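Local coordinates for tudor and KH domain-containing protein homolog (Bombyx mori, PDB 5VQH) that takes part in primary piRNA biogenesis, its extended Tudor domain binding the symmetrically dimethylated arginines of the Piwi proteins Siwi and Ago3, at residues G76-A81 with F112-G117; G87-A92 with E126-R131; V52-E57 with A132-L137; V25-V30 with F36-V41. All coordinates share one frame; numbering follows the deposited sequence.

Contact 1 (G76-A81 with F112-G117); sequences GQVVAA and FYLDYG. With 2MR (n3, n4-dimethylarginine), chain C.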
# COMPACT_ATOMS: atom_id res chain seq x y z
N GLY A 76 13.51 -7.35 4.77
CA GLY A 76 12.35 -8.05 5.28
C GLY A 76 12.04 -7.67 6.69
O GLY A 76 11.05 -8.12 7.23
N GLN A 77 12.88 -6.83 7.30
CA GLN A 77 12.68 -6.42 8.70
C GLN A 77 11.63 -5.35 8.80
O GLN A 77 11.62 -4.42 8.02
CB GLN A 77 13.96 -5.86 9.25
CG GLN A 77 13.94 -5.54 10.74
CD GLN A 77 15.33 -5.13 11.28
OE1 GLN A 77 16.33 -5.39 10.66
NE2 GLN A 77 15.36 -4.49 12.44
N VAL A 78 10.76 -5.46 9.80
CA VAL A 78 9.78 -4.42 10.11
C VAL A 78 10.34 -3.40 11.12
O VAL A 78 10.80 -3.78 12.19
CB VAL A 78 8.48 -5.02 10.65
CG1 VAL A 78 7.47 -3.93 10.97
CG2 VAL A 78 7.92 -6.05 9.68
N VAL A 79 10.24 -2.12 10.76
CA VAL A 79 10.88 -1.02 11.47
C VAL A 79 9.98 0.23 11.62
O VAL A 79 8.86 0.30 11.09
CB VAL A 79 12.14 -0.59 10.71
CG1 VAL A 79 13.20 -1.71 10.72
CG2 VAL A 79 11.78 -0.20 9.26
N ALA A 80 10.47 1.23 12.34
CA ALA A 80 9.79 2.50 12.40
C ALA A 80 10.47 3.39 11.39
O ALA A 80 11.70 3.40 11.35
CB ALA A 80 9.90 3.07 13.79
N ALA A 81 9.70 4.14 10.59
CA ALA A 81 10.27 5.00 9.55
C ALA A 81 9.47 6.27 9.31
O ALA A 81 8.26 6.24 9.22
CB ALA A 81 10.40 4.25 8.23
N PHE A 112 8.69 -0.23 2.38
CA PHE A 112 7.29 -0.37 2.04
C PHE A 112 6.46 -0.05 3.28
O PHE A 112 6.55 -0.78 4.29
CB PHE A 112 7.07 -1.78 1.61
CG PHE A 112 5.64 -2.15 1.43
CD1 PHE A 112 4.95 -1.76 0.30
CD2 PHE A 112 4.99 -2.97 2.33
CE1 PHE A 112 3.64 -2.15 0.10
CE2 PHE A 112 3.68 -3.37 2.12
CZ PHE A 112 3.01 -2.96 1.02
N TYR A 113 5.71 1.06 3.23
CA TYR A 113 4.84 1.51 4.32
C TYR A 113 3.63 0.59 4.41
O TYR A 113 2.71 0.62 3.57
CB TYR A 113 4.45 2.95 4.10
CG TYR A 113 5.65 3.88 4.22
CD1 TYR A 113 6.11 4.29 5.46
CD2 TYR A 113 6.32 4.30 3.11
CE1 TYR A 113 7.19 5.11 5.58
CE2 TYR A 113 7.43 5.12 3.21
CZ TYR A 113 7.86 5.52 4.45
OH TYR A 113 8.95 6.34 4.53
N LEU A 114 3.65 -0.25 5.45
CA LEU A 114 2.81 -1.46 5.55
C LEU A 114 1.30 -1.20 5.69
O LEU A 114 0.51 -2.05 5.36
CB LEU A 114 3.28 -2.27 6.75
CG LEU A 114 4.53 -3.10 6.57
CD1 LEU A 114 5.12 -3.49 7.90
CD2 LEU A 114 4.22 -4.32 5.77
N ASP A 115 0.93 -0.07 6.27
CA ASP A 115 -0.46 0.35 6.43
C ASP A 115 -1.06 1.20 5.28
O ASP A 115 -2.20 1.61 5.33
CB ASP A 115 -0.56 1.12 7.76
CG ASP A 115 -0.20 0.22 8.95
OD1 ASP A 115 -0.81 -0.84 9.04
OD2 ASP A 115 0.68 0.56 9.78
N TYR A 116 -0.28 1.41 4.23
CA TYR A 116 -0.60 2.36 3.19
C TYR A 116 -0.27 1.83 1.81
O TYR A 116 -1.10 1.93 0.93
CB TYR A 116 0.16 3.67 3.45
CG TYR A 116 -0.38 4.40 4.65
CD1 TYR A 116 -1.54 5.16 4.57
CD2 TYR A 116 0.23 4.28 5.87
CE1 TYR A 116 -2.03 5.83 5.69
CE2 TYR A 116 -0.25 4.94 6.98
CZ TYR A 116 -1.38 5.70 6.90
OH TYR A 116 -1.85 6.33 8.05
N GLY A 117 0.94 1.28 1.64
CA GLY A 117 1.31 0.54 0.44
C GLY A 117 2.28 1.27 -0.46
O GLY A 117 2.77 0.72 -1.46
N 2MR C . -1.76 12.60 5.35
CA 2MR C . -0.29 12.54 5.21
CB 2MR C . 0.11 11.12 4.83
CG 2MR C . -0.55 10.05 5.71
CD 2MR C . 0.33 8.82 5.64
NE 2MR C . 0.34 8.32 4.29
CZ 2MR C . 1.22 7.41 3.92
NH1 2MR C . 2.06 7.03 4.76
CQ1 2MR C . 3.09 6.03 4.53
NH2 2MR C . 1.22 6.92 2.68
CQ2 2MR C . 0.28 7.34 1.64
C 2MR C . 0.32 13.49 4.20
O 2MR C . 1.50 13.36 3.79
OXT 2MR C . -0.31 14.44 3.73
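Val78 and Leu114 meet methyl to methyl, with Val78 CG1 3.9 Å from Leu114 CD1 and the two side chains crossing at about a right angle. Val78 reaches across because CG1 stands opposite its own backbone N (chi1 -180°), while CG2 lies slightly farther from the same leucine methyl. The second point of touch is turned differently: the Tyr113 ring presents an edge, and Ala81 O lies near the ring plane, 4.0 Å from Tyr113 CE1. Ala81 CB is beside the same ring atom. Only 132 Å² is buried between the segments, so this is light packing.

The other side of 112-117 forms part of the dimethylarginine pocket. The Tyr116 ring lies under the methylated guanidinium, whose CZ is 3.5 Å above the ring plane and displaced toward the rim; Tyr116 CD2 is 3.5 Å from NH1 of the ligand. The methyl carbon CQ1 of 2MR sits obliquely to the Tyr113 ring, 3.4 Å from Tyr113 CG. Were Tyr116 an alanine, the guanidinium would be likely to lose the aromatic face it lies on and be freer to shift or turn. The turn carrying Tyr116 is tied back by Tyr113 O, which accepts from both Tyr116 N and Gly117 N, the latter at 2.7 Å.

Strand 89-98 runs between strands 78-82 and 108-113 in the antiparallel Tudor sheet, so the contact bridges two strands that are not neighbours. Tyr113 OH bonds to Val82 O, and helix 43-59 packs on Tyr116 through Leu48 and Val52.

Contact 2 (G87-A92 with E126-R131); sequences GRWYRA and ELCELR. With 2MR (n3, n4-dimethylarginine), chain C.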
# COMPACT_ATOMS: atom_id res chain seq x y z
N GLY A 87 6.65 13.97 7.61
CA GLY A 87 7.47 13.87 8.81
C GLY A 87 6.88 13.05 9.95
O GLY A 87 7.31 13.20 11.05
N ARG A 88 5.91 12.18 9.69
CA ARG A 88 5.36 11.30 10.75
C ARG A 88 5.93 9.86 10.66
O ARG A 88 6.50 9.45 9.63
CB ARG A 88 3.83 11.28 10.66
CG ARG A 88 3.15 12.64 10.77
CD ARG A 88 1.64 12.51 10.78
NE ARG A 88 0.92 13.79 10.74
CZ ARG A 88 0.45 14.39 9.63
NH1 ARG A 88 0.64 13.86 8.42
NH2 ARG A 88 -0.21 15.54 9.73
N TRP A 89 5.77 9.10 11.74
CA TRP A 89 6.37 7.77 11.86
C TRP A 89 5.39 6.67 11.50
O TRP A 89 4.21 6.68 11.92
CB TRP A 89 6.94 7.54 13.27
CG TRP A 89 8.19 8.35 13.52
CD1 TRP A 89 8.26 9.66 13.91
CD2 TRP A 89 9.54 7.93 13.32
NE1 TRP A 89 9.57 10.07 14.00
CE2 TRP A 89 10.38 9.03 13.64
CE3 TRP A 89 10.13 6.74 12.92
CZ2 TRP A 89 11.74 8.96 13.56
CZ3 TRP A 89 11.48 6.68 12.85
CH2 TRP A 89 12.28 7.79 13.17
N TYR A 90 5.89 5.68 10.76
CA TYR A 90 5.08 4.62 10.19
C TYR A 90 5.79 3.26 10.32
O TYR A 90 7.01 3.16 10.55
CB TYR A 90 4.75 4.95 8.73
CG TYR A 90 3.93 6.22 8.59
CD1 TYR A 90 2.57 6.19 8.76
CD2 TYR A 90 4.52 7.45 8.31
CE1 TYR A 90 1.80 7.34 8.66
CE2 TYR A 90 3.77 8.61 8.21
CZ TYR A 90 2.39 8.54 8.38
OH TYR A 90 1.55 9.65 8.30
N ARG A 91 5.01 2.21 10.20
CA ARG A 91 5.53 0.89 10.19
C ARG A 91 5.83 0.59 8.75
O ARG A 91 4.95 0.75 7.88
CB ARG A 91 4.50 -0.10 10.72
CG ARG A 91 4.00 0.23 12.10
CD ARG A 91 3.04 -0.82 12.70
NE ARG A 91 1.80 -1.07 11.97
CZ ARG A 91 0.90 -2.00 12.33
NH1 ARG A 91 1.09 -2.77 13.40
NH2 ARG A 91 -0.19 -2.18 11.61
N ALA A 92 7.06 0.15 8.49
CA ALA A 92 7.49 -0.18 7.15
C ALA A 92 8.33 -1.45 7.16
O ALA A 92 8.91 -1.80 8.19
CB ALA A 92 8.30 0.96 6.61
N GLU A 126 18.05 7.00 9.65
CA GLU A 126 16.91 7.57 10.34
C GLU A 126 15.82 6.55 10.64
O GLU A 126 14.76 6.92 11.11
CB GLU A 126 16.36 8.76 9.54
CG GLU A 126 15.80 8.42 8.15
CD GLU A 126 15.44 9.67 7.36
OE1 GLU A 126 14.51 10.39 7.80
OE2 GLU A 126 16.09 9.92 6.31
N LEU A 127 16.06 5.27 10.38
CA LEU A 127 15.13 4.20 10.82
C LEU A 127 15.37 3.84 12.31
O LEU A 127 16.48 4.03 12.84
CB LEU A 127 15.30 2.94 9.96
CG LEU A 127 15.24 3.09 8.43
CD1 LEU A 127 15.68 1.80 7.75
CD2 LEU A 127 13.85 3.49 8.00
N CYS A 128 14.33 3.34 12.97
CA CYS A 128 14.42 2.94 14.35
C CYS A 128 13.86 1.57 14.51
O CYS A 128 13.09 1.12 13.67
CB CYS A 128 13.63 3.89 15.22
SG CYS A 128 14.42 5.48 15.45
N GLU A 129 14.23 0.89 15.60
CA GLU A 129 13.61 -0.37 15.89
C GLU A 129 12.15 -0.10 16.26
O GLU A 129 11.84 0.83 17.01
CB GLU A 129 14.30 -1.08 17.05
CG GLU A 129 13.68 -2.45 17.40
CD GLU A 129 13.16 -2.58 18.84
OE1 GLU A 129 13.61 -1.82 19.74
OE2 GLU A 129 12.30 -3.47 19.10
N LEU A 130 11.27 -0.93 15.72
CA LEU A 130 9.86 -0.90 16.08
C LEU A 130 9.59 -1.67 17.40
O LEU A 130 9.78 -2.86 17.48
CB LEU A 130 9.00 -1.47 14.94
CG LEU A 130 7.48 -1.31 15.13
CD1 LEU A 130 7.05 0.17 15.20
CD2 LEU A 130 6.69 -2.05 14.08
N ARG A 131 9.17 -0.95 18.43
CA ARG A 131 8.68 -1.53 19.68
C ARG A 131 7.63 -2.60 19.43
O ARG A 131 6.67 -2.39 18.68
CB ARG A 131 8.05 -0.43 20.53
CG ARG A 131 8.88 0.04 21.68
CD ARG A 131 7.96 0.34 22.86
NE ARG A 131 6.94 1.31 22.49
CZ ARG A 131 5.73 1.41 23.06
NH1 ARG A 131 4.88 2.34 22.65
NH2 ARG A 131 5.37 0.59 24.04
N 2MR C . -1.76 12.60 5.35
CA 2MR C . -0.29 12.54 5.21
CB 2MR C . 0.11 11.12 4.83
CG 2MR C . -0.55 10.05 5.71
CD 2MR C . 0.33 8.82 5.64
NE 2MR C . 0.34 8.32 4.29
CZ 2MR C . 1.22 7.41 3.92
NH1 2MR C . 2.06 7.03 4.76
CQ1 2MR C . 3.09 6.03 4.53
NH2 2MR C . 1.22 6.92 2.68
CQ2 2MR C . 0.28 7.34 1.64
C 2MR C . 0.32 13.49 4.20
O 2MR C . 1.50 13.36 3.79
OXT 2MR C . -0.31 14.44 3.73
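With chi1 -72°, Trp89 sends its ring away from its own carbonyl carbon, and Cys128 SG takes the same disposition (chi1 -75°), which brings Trp89 CH2 to 3.9 Å from Cys128 SG. The sulfur lies 4.8 Å from the centroid of the six-membered ring and 52° off its normal, an oblique sulfur-aromatic contact. Glu126 O also approaches the ring obliquely, 3.3 Å from Trp89 CH2. Farther along, Leu130 CD2 rests 4.0 Å from Arg91 CG, against the aliphatic part of the arginine; the guanidinium itself is held by Asp115, Leu134 O and Leu137 O.

Tyr90 turns away from 126-131 and faces the dimethylarginine, whose NH1 stands 3.8 Å above the centre of the ring. Tyr90 OH is 3.0 Å from CD of 2MR and hydrogen-bonds to Asp86. A serine in its place would probably strip the ligand's guanidinium of this aromatic wall and leave Asp86 without the phenol hydroxyl.

Strand 78-82 lies between these segments in the sheet: Tyr90 pairs with Ala81, and Cys128 with Ala80, through backbone hydrogen bonds. Helix 43-59 packs against Tyr90 and Arg91 through Val52 and Met55.

Contact 3 (V52-E57 with A132-L137); sequences VAHMTE and ADLLRL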
# COMPACT_ATOMS: atom_id res chain seq x y z
N VAL A 52 -0.56 6.02 14.40
CA VAL A 52 0.36 6.96 13.76
C VAL A 52 0.70 8.08 14.72
O VAL A 52 1.84 8.48 14.81
CB VAL A 52 -0.25 7.58 12.48
CG1 VAL A 52 0.66 8.64 11.89
CG2 VAL A 52 -0.47 6.52 11.42
N ALA A 53 -0.31 8.61 15.38
CA ALA A 53 -0.14 9.68 16.37
C ALA A 53 0.73 9.23 17.52
O ALA A 53 1.58 9.95 17.99
CB ALA A 53 -1.50 10.07 16.93
N HIS A 54 0.50 8.04 18.00
CA HIS A 54 1.32 7.53 19.07
C HIS A 54 2.78 7.33 18.63
O HIS A 54 3.72 7.79 19.30
CB HIS A 54 0.71 6.23 19.58
CG HIS A 54 1.41 5.68 20.77
ND1 HIS A 54 1.26 4.37 21.17
CD2 HIS A 54 2.26 6.25 21.65
CE1 HIS A 54 1.99 4.16 22.26
NE2 HIS A 54 2.61 5.29 22.57
N MET A 55 2.98 6.66 17.49
CA MET A 55 4.31 6.40 17.03
C MET A 55 4.99 7.72 16.80
O MET A 55 6.15 7.92 17.13
CB MET A 55 4.29 5.58 15.75
CG MET A 55 3.95 4.13 16.00
SD MET A 55 3.96 3.06 14.54
CE MET A 55 5.60 3.34 13.88
N THR A 56 4.24 8.65 16.25
CA THR A 56 4.82 9.92 15.94
C THR A 56 5.19 10.73 17.19
O THR A 56 6.26 11.35 17.19
CB THR A 56 3.95 10.73 14.98
OG1 THR A 56 3.60 9.89 13.89
CG2 THR A 56 4.72 11.92 14.41
N GLU A 57 4.36 10.73 18.23
CA GLU A 57 4.73 11.46 19.46
C GLU A 57 5.99 10.80 20.05
O GLU A 57 6.93 11.47 20.49
CB GLU A 57 3.57 11.51 20.48
N ALA A 132 7.78 -3.74 20.08
CA ALA A 132 7.01 -4.93 19.74
C ALA A 132 5.48 -4.77 19.86
O ALA A 132 4.74 -5.38 19.10
CB ALA A 132 7.49 -6.12 20.56
N ASP A 133 5.00 -3.98 20.81
CA ASP A 133 3.55 -3.81 20.95
C ASP A 133 2.92 -3.05 19.77
O ASP A 133 1.70 -3.15 19.51
CB ASP A 133 3.21 -3.11 22.27
CG ASP A 133 3.68 -1.69 22.32
OD1 ASP A 133 4.87 -1.48 22.06
OD2 ASP A 133 2.87 -0.78 22.63
N LEU A 134 3.74 -2.32 19.02
CA LEU A 134 3.24 -1.63 17.86
C LEU A 134 2.92 -2.57 16.68
O LEU A 134 2.37 -2.14 15.68
CB LEU A 134 4.23 -0.59 17.45
CG LEU A 134 4.57 0.39 18.59
CD1 LEU A 134 5.74 1.24 18.15
CD2 LEU A 134 3.40 1.30 18.97
N LEU A 135 3.26 -3.85 16.80
CA LEU A 135 2.87 -4.82 15.78
C LEU A 135 1.45 -5.38 15.92
O LEU A 135 0.99 -6.15 15.06
CB LEU A 135 3.84 -6.00 15.80
CG LEU A 135 5.28 -5.69 15.44
CD1 LEU A 135 6.19 -6.79 15.93
CD2 LEU A 135 5.36 -5.56 13.94
N ARG A 136 0.78 -5.04 17.01
CA ARG A 136 -0.49 -5.64 17.29
C ARG A 136 -1.50 -5.42 16.19
O ARG A 136 -2.12 -6.35 15.74
CB ARG A 136 -1.07 -5.11 18.59
CG ARG A 136 -0.41 -5.66 19.84
CD ARG A 136 -1.01 -4.95 21.05
NE ARG A 136 -0.23 -5.17 22.27
CZ ARG A 136 -0.32 -4.41 23.36
NH1 ARG A 136 -1.13 -3.35 23.40
NH2 ARG A 136 0.43 -4.69 24.42
N LEU A 137 -1.68 -4.18 15.77
CA LEU A 137 -2.68 -3.91 14.76
C LEU A 137 -2.27 -4.50 13.40
O LEU A 137 -1.13 -4.40 12.95
CB LEU A 137 -2.94 -2.42 14.68
CG LEU A 137 -3.84 -1.97 13.52
CD1 LEU A 137 -5.25 -2.41 13.80
CD2 LEU A 137 -3.78 -0.46 13.35
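Leu134 sets its two methyls against the side chain of Met55, with CD1 4.0 Å and CD2 4.1 Å from Met55 CG. This is the close part of the contact, and both residues are buried. The fork of the leucine straddles a single methylene, the two side chains running at a slant to each other. With CG placed opposite its carbonyl carbon (chi1 -55°), Leu134 directs the fork at the helix. The Met55 chain leaves CG in extended form and then bends at its last torsion, chi3 55°, so the sulfur and CE do not simply prolong the chain.

The looser side is at His54, an exposed residue. Its imidazole meets Leu134 obliquely, ND1 4.3 Å from Leu134 CD2. Asp133 OD2 lies 5.6 Å from His54 ND1, too far for a direct bond, and Asp133 OD1 makes its salt bridge with Arg131.

Leu51 and Tyr59 of helix 43-59 also touch Leu134, and Leu130 and Trp89 reach Met55, which extends the apolar patch beyond the two segments. The 3-10 turn that presents Leu134 is closed by Leu135 N to Ala132 O at 3.1 Å.

The segments bury 129 Å². Met55 with Leu134 is the one apolar side-chain pair between them, the histidine touches the leucine methyl through its ring, and no polar bond joins the two. Between these segments the attachment is consistent with apolar packing alone, while the turn makes its directional bonds within itself and with arginines outside these segments.

Contact 4 (V25-V30 with F36-V41); sequences VYVSAV and FWVQFV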
# COMPACT_ATOMS: atom_id res chain seq x y z
N VAL A 25 -13.82 0.36 0.81
CA VAL A 25 -12.36 0.48 0.93
C VAL A 25 -11.95 1.90 0.61
O VAL A 25 -12.70 2.61 -0.04
CB VAL A 25 -11.64 -0.42 -0.08
CG1 VAL A 25 -12.02 -1.88 0.11
CG2 VAL A 25 -11.94 -0.01 -1.51
N TYR A 26 -10.78 2.31 1.11
CA TYR A 26 -10.07 3.52 0.64
C TYR A 26 -8.88 3.02 -0.17
O TYR A 26 -8.23 2.04 0.24
CB TYR A 26 -9.51 4.33 1.78
CG TYR A 26 -10.51 4.75 2.83
CD1 TYR A 26 -11.51 5.69 2.54
CD2 TYR A 26 -10.44 4.25 4.12
CE1 TYR A 26 -12.45 6.07 3.50
CE2 TYR A 26 -11.34 4.64 5.09
CZ TYR A 26 -12.33 5.55 4.79
OH TYR A 26 -13.20 5.93 5.77
N VAL A 27 -8.61 3.64 -1.31
CA VAL A 27 -7.38 3.38 -2.05
C VAL A 27 -6.30 4.24 -1.41
O VAL A 27 -6.45 5.46 -1.26
CB VAL A 27 -7.53 3.71 -3.51
CG1 VAL A 27 -6.19 3.56 -4.21
CG2 VAL A 27 -8.57 2.79 -4.12
N SER A 28 -5.29 3.57 -0.91
CA SER A 28 -4.35 4.22 -0.02
C SER A 28 -3.07 4.52 -0.74
O SER A 28 -2.41 5.48 -0.42
CB SER A 28 -4.09 3.37 1.23
OG SER A 28 -3.83 2.01 0.95
N ALA A 29 -2.72 3.69 -1.72
CA ALA A 29 -1.60 3.98 -2.59
C ALA A 29 -1.81 3.32 -3.91
O ALA A 29 -2.53 2.31 -4.01
CB ALA A 29 -0.31 3.47 -1.97
N VAL A 30 -1.17 3.87 -4.94
CA VAL A 30 -1.27 3.36 -6.29
C VAL A 30 0.12 3.33 -6.86
O VAL A 30 0.89 4.23 -6.62
CB VAL A 30 -2.09 4.27 -7.22
CG1 VAL A 30 -2.03 3.74 -8.65
CG2 VAL A 30 -3.56 4.38 -6.79
N PHE A 36 -2.14 -1.78 -6.82
CA PHE A 36 -2.47 -0.77 -5.84
C PHE A 36 -2.85 -1.39 -4.50
O PHE A 36 -2.90 -2.61 -4.39
CB PHE A 36 -3.55 0.17 -6.37
CG PHE A 36 -4.80 -0.49 -6.73
CD1 PHE A 36 -5.86 -0.48 -5.84
CD2 PHE A 36 -4.96 -1.09 -7.97
CE1 PHE A 36 -7.05 -1.09 -6.16
CE2 PHE A 36 -6.15 -1.74 -8.31
CZ PHE A 36 -7.20 -1.73 -7.38
N TRP A 37 -3.05 -0.55 -3.50
CA TRP A 37 -3.28 -0.97 -2.14
C TRP A 37 -4.59 -0.37 -1.59
O TRP A 37 -4.89 0.80 -1.77
CB TRP A 37 -2.04 -0.62 -1.29
CG TRP A 37 -0.82 -1.51 -1.70
CD1 TRP A 37 -0.48 -2.73 -1.18
CD2 TRP A 37 0.16 -1.24 -2.70
NE1 TRP A 37 0.62 -3.23 -1.81
CE2 TRP A 37 1.03 -2.33 -2.74
CE3 TRP A 37 0.39 -0.17 -3.55
CZ2 TRP A 37 2.10 -2.38 -3.61
CZ3 TRP A 37 1.44 -0.23 -4.42
CH2 TRP A 37 2.29 -1.30 -4.44
N VAL A 38 -5.41 -1.19 -0.95
CA VAL A 38 -6.60 -0.66 -0.29
C VAL A 38 -6.55 -0.93 1.21
O VAL A 38 -5.84 -1.82 1.65
CB VAL A 38 -7.91 -1.20 -0.88
CG1 VAL A 38 -7.88 -1.07 -2.38
CG2 VAL A 38 -8.11 -2.65 -0.57
N GLN A 39 -7.28 -0.11 1.95
CA GLN A 39 -7.55 -0.29 3.37
C GLN A 39 -9.05 -0.47 3.51
O GLN A 39 -9.83 0.14 2.79
CB GLN A 39 -7.15 0.94 4.15
CG GLN A 39 -5.70 1.33 3.97
CD GLN A 39 -5.48 2.77 4.31
OE1 GLN A 39 -6.31 3.64 3.99
NE2 GLN A 39 -4.37 3.05 4.94
N PHE A 40 -9.45 -1.35 4.41
CA PHE A 40 -10.87 -1.69 4.60
C PHE A 40 -11.45 -0.62 5.49
O PHE A 40 -10.80 -0.18 6.45
CB PHE A 40 -11.01 -3.07 5.21
CG PHE A 40 -10.77 -4.20 4.24
CD1 PHE A 40 -10.05 -4.01 3.08
CD2 PHE A 40 -11.25 -5.44 4.49
CE1 PHE A 40 -9.83 -5.05 2.20
CE2 PHE A 40 -11.04 -6.49 3.60
CZ PHE A 40 -10.33 -6.29 2.46
N VAL A 41 -12.63 -0.14 5.12
CA VAL A 41 -13.31 0.88 5.88
C VAL A 41 -13.87 0.21 7.08
O VAL A 41 -14.51 -0.84 6.97
CB VAL A 41 -14.49 1.47 5.12
CG1 VAL A 41 -15.23 2.44 6.01
CG2 VAL A 41 -14.01 2.21 3.88
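Tyr26 and Gln39 form the hydrogen-bonded pair near the end of this antiparallel hairpin away from its turn, Tyr26 N to Gln39 O and Gln39 N to Tyr26 O both measuring 2.9 Å. Toward the turn, Ser28 N gives a nearly straight bond to Trp37 O (2.9 Å), and Trp37 N bonds to Ala29 O at 3.0 Å. Because Val27 faces Val38 but Ala29 faces Trp37, strand 25-30 carries one extra residue there, a beta bulge at Ser28.

Val25, Val27, Val30, Phe36, Val38 and Phe40 populate one face, where Val25 CB lies 3.9 Å from Val38 CB. Tyr26, Ala29, Trp37 and Gln39 take the other. Val41 CG2 lies over one face of the Tyr26 ring in a CH-pi contact, 3.9 Å from the centroid and 16° off the normal, while the Gln39 amide plane stands 81° from that ring.

The bulge turns Ser28 CB toward the Gln39 amide, 3.4 Å from Gln39 CD. Ser28 OG sits between its own N and carbonyl carbon (chi1 48°) and hydrogen-bonds to Tyr116 O. Gln39, extended beyond CG, gives NE2 to Asp115 O. These two bonds tie the hairpin to the turn bearing Tyr116; Ser28 itself touches the bound dimethylarginine.

As in other extended Tudor domains, the hairpin probably belongs to the staphylococcal-nuclease-like (OB-fold) half beside the Tudor core. Strand 187-198 flanks strand 23-30, and strand 142-146 flanks strand 35-40. Leu214 of strand 207-217 packs on Val25 and Val27, Phe176 of helix 170-179 meets Phe36 edge-to-face, and Trp37 reaches across to Phe112.

How the contacts relate
Along the chain the hairpin of contact 4 comes first; contact 3 then spans from helix 43-59 to the turn at 132-137 and encloses contacts 1 and 2, whose segments alternate. Contacts 1 and 2 share the five-stranded antiparallel sheet, their centres about 8 Å apart, and contact 3 packs the helix beside them, centre to centre about 9 Å from contact 2 and about 12 Å from contact 1. Contact 4 belongs to the other, seven-stranded sheet; its centre is about 15 Å from that of contact 1, which it touches, and about 21 Å from that of contact 2. The dimethylarginine meets residues of contacts 1, 2 and 4, placing the pocket where the two halves of the extended Tudor domain join.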